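Hypothetical protein (Parabacteroides merdae, PDB 4OO3) is probably an NAD(P)-dependent oxidoreductase, pairing a nucleotide-binding Rossmann fold with a C-terminal oxidoreductase domain, its substrate unknown. Local coordinates at residues Glu214-Asp225 and Lys426-Ala437. Sequence-based numbering, arbitrary orientation.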
loop_
_atom_site.group_PDB
_atom_site.type_symbol
_atom_site.label_atom_id
_atom_site.label_comp_id
_atom_site.label_asym_id
_atom_site.label_seq_id
_atom_site.Cartn_x
_atom_site.Cartn_y
_atom_site.Cartn_z
ATOM N N GLU A 214 -12.457 2.855 -5.952
ATOM C CA GLU A 214 -12.179 2.477 -7.335
ATOM C C GLU A 214 -10.747 1.980 -7.466
ATOM O O GLU A 214 -9.901 2.283 -6.633
ATOM C CB GLU A 214 -12.408 3.657 -8.283
ATOM C CG GLU A 214 -13.859 4.115 -8.365
ATOM C CD GLU A 214 -14.357 4.350 -9.788
ATOM O OE1 GLU A 214 -13.567 4.216 -10.756
ATOM O OE2 GLU A 214 -15.560 4.676 -9.936
ATOM N N GLY A 215 -10.469 1.237 -8.528
ATOM C CA GLY A 215 -9.099 0.774 -8.779
ATOM C C GLY A 215 -8.077 1.904 -8.790
ATOM O O GLY A 215 -6.961 1.762 -8.285
ATOM N N ILE A 216 -8.485 3.038 -9.350
ATOM C CA ILE A 216 -7.611 4.192 -9.516
ATOM C C ILE A 216 -7.219 4.879 -8.187
ATOM O O ILE A 216 -6.296 5.688 -8.171
ATOM C CB ILE A 216 -8.240 5.197 -10.523
ATOM C CG1 ILE A 216 -7.218 6.223 -11.015
ATOM C CG2 ILE A 216 -9.446 5.910 -9.922
ATOM C CD1 ILE A 216 -7.759 7.111 -12.112
ATOM N N VAL A 217 -7.890 4.554 -7.079
ATOM C CA VAL A 217 -7.577 5.176 -5.776
ATOM C C VAL A 217 -7.052 4.183 -4.731
ATOM O O VAL A 217 -6.692 4.579 -3.624
ATOM C CB VAL A 217 -8.800 5.934 -5.184
ATOM C CG1 VAL A 217 -9.429 6.843 -6.231
ATOM C CG2 VAL A 217 -9.842 4.980 -4.605
ATOM N N ASP A 218 -6.996 2.908 -5.098
ATOM C CA ASP A 218 -6.727 1.830 -4.152
ATOM C C ASP A 218 -5.243 1.420 -4.220
ATOM O O ASP A 218 -4.420 1.983 -3.514
ATOM C CB ASP A 218 -7.697 0.674 -4.433
ATOM C CG ASP A 218 -7.544 -0.486 -3.468
ATOM O OD1 ASP A 218 -6.863 -0.304 -2.434
ATOM O OD2 ASP A 218 -8.126 -1.571 -3.746
ATOM N N VAL A 219 -4.889 0.474 -5.082
ATOM C CA VAL A 219 -3.497 0.016 -5.184
ATOM C C VAL A 219 -2.578 1.135 -5.672
ATOM O O VAL A 219 -1.398 1.119 -5.355
ATOM C CB VAL A 219 -3.384 -1.242 -6.087
ATOM C CG1 VAL A 219 -1.949 -1.531 -6.527
ATOM C CG2 VAL A 219 -3.954 -2.447 -5.363
ATOM N N THR A 220 -3.117 2.103 -6.425
ATOM C CA THR A 220 -2.329 3.261 -6.889
ATOM C C THR A 220 -1.701 4.025 -5.721
ATOM O O THR A 220 -0.666 4.681 -5.871
ATOM C CB THR A 220 -3.186 4.285 -7.666
ATOM O OG1 THR A 220 -4.303 4.676 -6.856
ATOM C CG2 THR A 220 -3.687 3.709 -8.990
ATOM N N THR A 221 -2.360 3.985 -4.573
ATOM C CA THR A 221 -1.806 4.559 -3.349
ATOM C C THR A 221 -0.354 4.105 -3.177
ATOM O O THR A 221 0.539 4.933 -3.061
ATOM C CB THR A 221 -2.675 4.167 -2.138
ATOM O OG1 THR A 221 -3.974 4.743 -2.300
ATOM C CG2 THR A 221 -2.087 4.662 -0.825
ATOM N N HIS A 222 -0.126 2.793 -3.207
ATOM C CA HIS A 222 1.234 2.244 -3.131
ATOM C C HIS A 222 2.156 2.823 -4.206
ATOM O O HIS A 222 3.310 3.154 -3.922
ATOM C CB HIS A 222 1.231 0.727 -3.303
ATOM C CG HIS A 222 0.567 -0.020 -2.192
ATOM N ND1 HIS A 222 0.852 0.205 -0.863
ATOM C CD2 HIS A 222 -0.350 -1.016 -2.217
ATOM C CE1 HIS A 222 0.130 -0.610 -0.114
ATOM N NE2 HIS A 222 -0.609 -1.361 -0.912
ATOM N N LEU A 223 1.662 2.914 -5.443
ATOM C CA LEU A 223 2.526 3.297 -6.565
ATOM C C LEU A 223 2.875 4.773 -6.483
ATOM O O LEU A 223 4.028 5.148 -6.661
ATOM C CB LEU A 223 1.888 2.946 -7.916
ATOM C CG LEU A 223 1.534 1.471 -8.124
ATOM C CD1 LEU A 223 0.981 1.248 -9.524
ATOM C CD2 LEU A 223 2.738 0.564 -7.878
ATOM N N VAL A 224 1.881 5.596 -6.169
ATOM C CA VAL A 224 2.085 7.028 -5.993
ATOM C C VAL A 224 3.069 7.293 -4.853
ATOM O O VAL A 224 3.952 8.154 -4.977
ATOM C CB VAL A 224 0.740 7.757 -5.757
ATOM C CG1 VAL A 224 0.950 9.156 -5.188
ATOM C CG2 VAL A 224 -0.039 7.834 -7.060
ATOM N N ASP A 225 2.919 6.544 -3.759
ATOM C CA ASP A 225 3.833 6.625 -2.625
ATOM C C ASP A 225 5.244 6.240 -3.029
ATOM O O ASP A 225 6.195 6.875 -2.603
ATOM C CB ASP A 225 3.387 5.713 -1.481
ATOM C CG ASP A 225 4.283 5.843 -0.248
ATOM O OD1 ASP A 225 4.285 6.930 0.362
ATOM O OD2 ASP A 225 4.987 4.866 0.107
ATOM N N LYS A 426 -0.020 12.319 -1.693
ATOM C CA LYS A 426 -0.331 11.032 -2.278
ATOM C C LYS A 426 -1.823 10.919 -2.538
ATOM O O LYS A 426 -2.242 10.610 -3.657
ATOM C CB LYS A 426 0.104 9.936 -1.308
ATOM C CG LYS A 426 -0.024 8.517 -1.817
ATOM C CD LYS A 426 -0.422 7.550 -0.709
ATOM C CE LYS A 426 0.468 7.644 0.511
ATOM N NZ LYS A 426 0.028 6.791 1.633
ATOM N N TYR A 427 -2.614 11.157 -1.493
ATOM C CA TYR A 427 -4.069 11.052 -1.580
ATOM C C TYR A 427 -4.686 12.161 -2.430
ATOM O O TYR A 427 -5.720 11.944 -3.073
ATOM C CB TYR A 427 -4.709 11.004 -0.183
ATOM C CG TYR A 427 -4.481 9.688 0.505
ATOM C CD1 TYR A 427 -5.045 8.526 0.001
ATOM C CD2 TYR A 427 -3.686 9.595 1.646
ATOM C CE1 TYR A 427 -4.821 7.306 0.606
ATOM C CE2 TYR A 427 -3.461 8.382 2.260
ATOM C CZ TYR A 427 -4.032 7.241 1.731
ATOM O OH TYR A 427 -3.833 6.026 2.330
ATOM N N TYR A 428 -4.063 13.337 -2.450
ATOM C CA TYR A 428 -4.479 14.381 -3.387
ATOM C C TYR A 428 -4.347 13.864 -4.816
ATOM O O TYR A 428 -5.257 14.030 -5.632
ATOM C CB TYR A 428 -3.647 15.657 -3.228
ATOM C CG TYR A 428 -3.966 16.695 -4.286
ATOM C CD1 TYR A 428 -5.088 17.505 -4.177
ATOM C CD2 TYR A 428 -3.160 16.846 -5.404
ATOM C CE1 TYR A 428 -5.394 18.450 -5.143
ATOM C CE2 TYR A 428 -3.455 17.790 -6.380
ATOM C CZ TYR A 428 -4.574 18.587 -6.244
ATOM O OH TYR A 428 -4.870 19.517 -7.217
ATOM N N THR A 429 -3.211 13.232 -5.110
ATOM C CA THR A 429 -2.963 12.679 -6.440
ATOM C C THR A 429 -4.039 11.658 -6.834
ATOM O O THR A 429 -4.637 11.772 -7.906
ATOM C CB THR A 429 -1.552 12.050 -6.544
ATOM O OG1 THR A 429 -0.566 12.983 -6.064
ATOM C CG2 THR A 429 -1.223 11.690 -7.982
ATOM N N THR A 430 -4.316 10.687 -5.965
ATOM C CA THR A 430 -5.254 9.617 -6.320
ATOM C C THR A 430 -6.700 10.087 -6.449
ATOM O O THR A 430 -7.373 9.740 -7.423
ATOM C CB THR A 430 -5.219 8.450 -5.331
ATOM O OG1 THR A 430 -5.487 8.922 -4.008
ATOM C CG2 THR A 430 -3.854 7.755 -5.369
ATOM N N THR A 431 -7.182 10.858 -5.479
ATOM C CA THR A 431 -8.578 11.317 -5.509
ATOM C C THR A 431 -8.848 12.326 -6.638
ATOM O O THR A 431 -9.926 12.321 -7.228
ATOM C CB THR A 431 -9.014 11.900 -4.157
ATOM O OG1 THR A 431 -8.134 12.967 -3.780
ATOM C CG2 THR A 431 -8.997 10.819 -3.086
ATOM N N SER A 432 -7.865 13.172 -6.947
ATOM C CA SER A 432 -7.965 14.097 -8.083
ATOM C C SER A 432 -8.051 13.358 -9.415
ATOM O O SER A 432 -8.759 13.791 -10.327
ATOM C CB SER A 432 -6.772 15.055 -8.116
ATOM O OG SER A 432 -6.801 15.927 -7.003
ATOM N N ALA A 433 -7.324 12.251 -9.524
ATOM C CA ALA A 433 -7.337 11.434 -10.732
ATOM C C ALA A 433 -8.705 10.786 -10.937
ATOM O O ALA A 433 -9.180 10.677 -12.069
ATOM C CB ALA A 433 -6.244 10.376 -10.668
ATOM N N LEU A 434 -9.341 10.363 -9.847
ATOM C CA LEU A 434 -10.685 9.794 -9.943
ATOM C C LEU A 434 -11.644 10.785 -10.587
ATOM O O LEU A 434 -12.416 10.422 -11.462
ATOM C CB LEU A 434 -11.210 9.377 -8.569
ATOM C CG LEU A 434 -12.620 8.783 -8.538
ATOM C CD1 LEU A 434 -12.694 7.510 -9.370
ATOM C CD2 LEU A 434 -13.053 8.519 -7.107
ATOM N N ASP A 435 -11.590 12.035 -10.144
ATOM C CA ASP A 435 -12.434 13.104 -10.695
ATOM C C ASP A 435 -12.148 13.380 -12.173
ATOM O O ASP A 435 -13.071 13.504 -12.974
ATOM C CB ASP A 435 -12.264 14.391 -9.879
ATOM C CG ASP A 435 -12.900 14.300 -8.500
ATOM O OD1 ASP A 435 -13.714 13.377 -8.268
ATOM O OD2 ASP A 435 -12.592 15.156 -7.642
HETATM N N MSE A 436 -10.868 13.478 -12.523
HETATM C CA MSE A 436 -10.451 13.673 -13.915
HETATM C C MSE A 436 -10.921 12.514 -14.755
HETATM O O MSE A 436 -11.497 12.710 -15.825
HETATM C CB MSE A 436 -8.926 13.802 -13.972
HETATM C CG MSE A 436 -8.395 13.772 -15.403
HETATM SE SE MSE A 436 -6.539 14.425 -15.420
HETATM C CE MSE A 436 -6.965 16.334 -15.198
ATOM N N ALA A 437 -10.692 11.295 -14.271
ATOM C CA ALA A 437 -11.117 10.090 -14.979
ATOM C C ALA A 437 -12.624 10.068 -15.199
ATOM O O ALA A 437 -13.093 9.630 -16.243
ATOM C CB ALA A 437 -10.679 8.848 -14.217
HETATM O O HOH W 1 -6.603 7.067 -2.605
#
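The Y427 ring meets T221 obliquely, OG1 of T221 standing 4.0 Å from CE1 of Y427, while CD of K426 lies over the centre of one ring face and a water sits in the ring plane at its edge. That water links the segments, donating to O of V217 at 2.7 Å and accepting from OG1 of T430. K426, its CG anti to the backbone N (chi1 -174°) and its chain bent about CB-CG and CG-CD, runs across T221, where its CD presses CG2 of T221 at a tight 3.3 Å. Its CG rests on CG1 of V224, and its NZ pairs with D147, which also bonds OH of Y427. D225, salt-bridged to R152, keeps its OD1 4.4 Å from NZ of K426, beyond salt-bridge range. A methionine in place of K426 would probably leave D147 without its cationic mate. Farther along helix 419-439, CG2 of T430 slides past OG1 of T220, which is turned back to bond O of I216 from above the carbonyl plane. CD1 of L434 touches CG2 of I216, at 3.7 Å, and CD of E214, whose OE1 is salt-bridged to R250, while CG1 of V217 packs on CB of L434 at 3.9 Å. CD1 of I216 reaches the methyls of A433 and A437. Both segments belong to the putative oxidoreductase C-terminal domain, strand 282-294 touching I216, V224 and A433. The axes of 220-225 and 426-437 lie at 130°, and the segments meet largely through methyl and methylene groups, with one bridging water and the charged ends of E214, K426 and D225 paired beyond the interface.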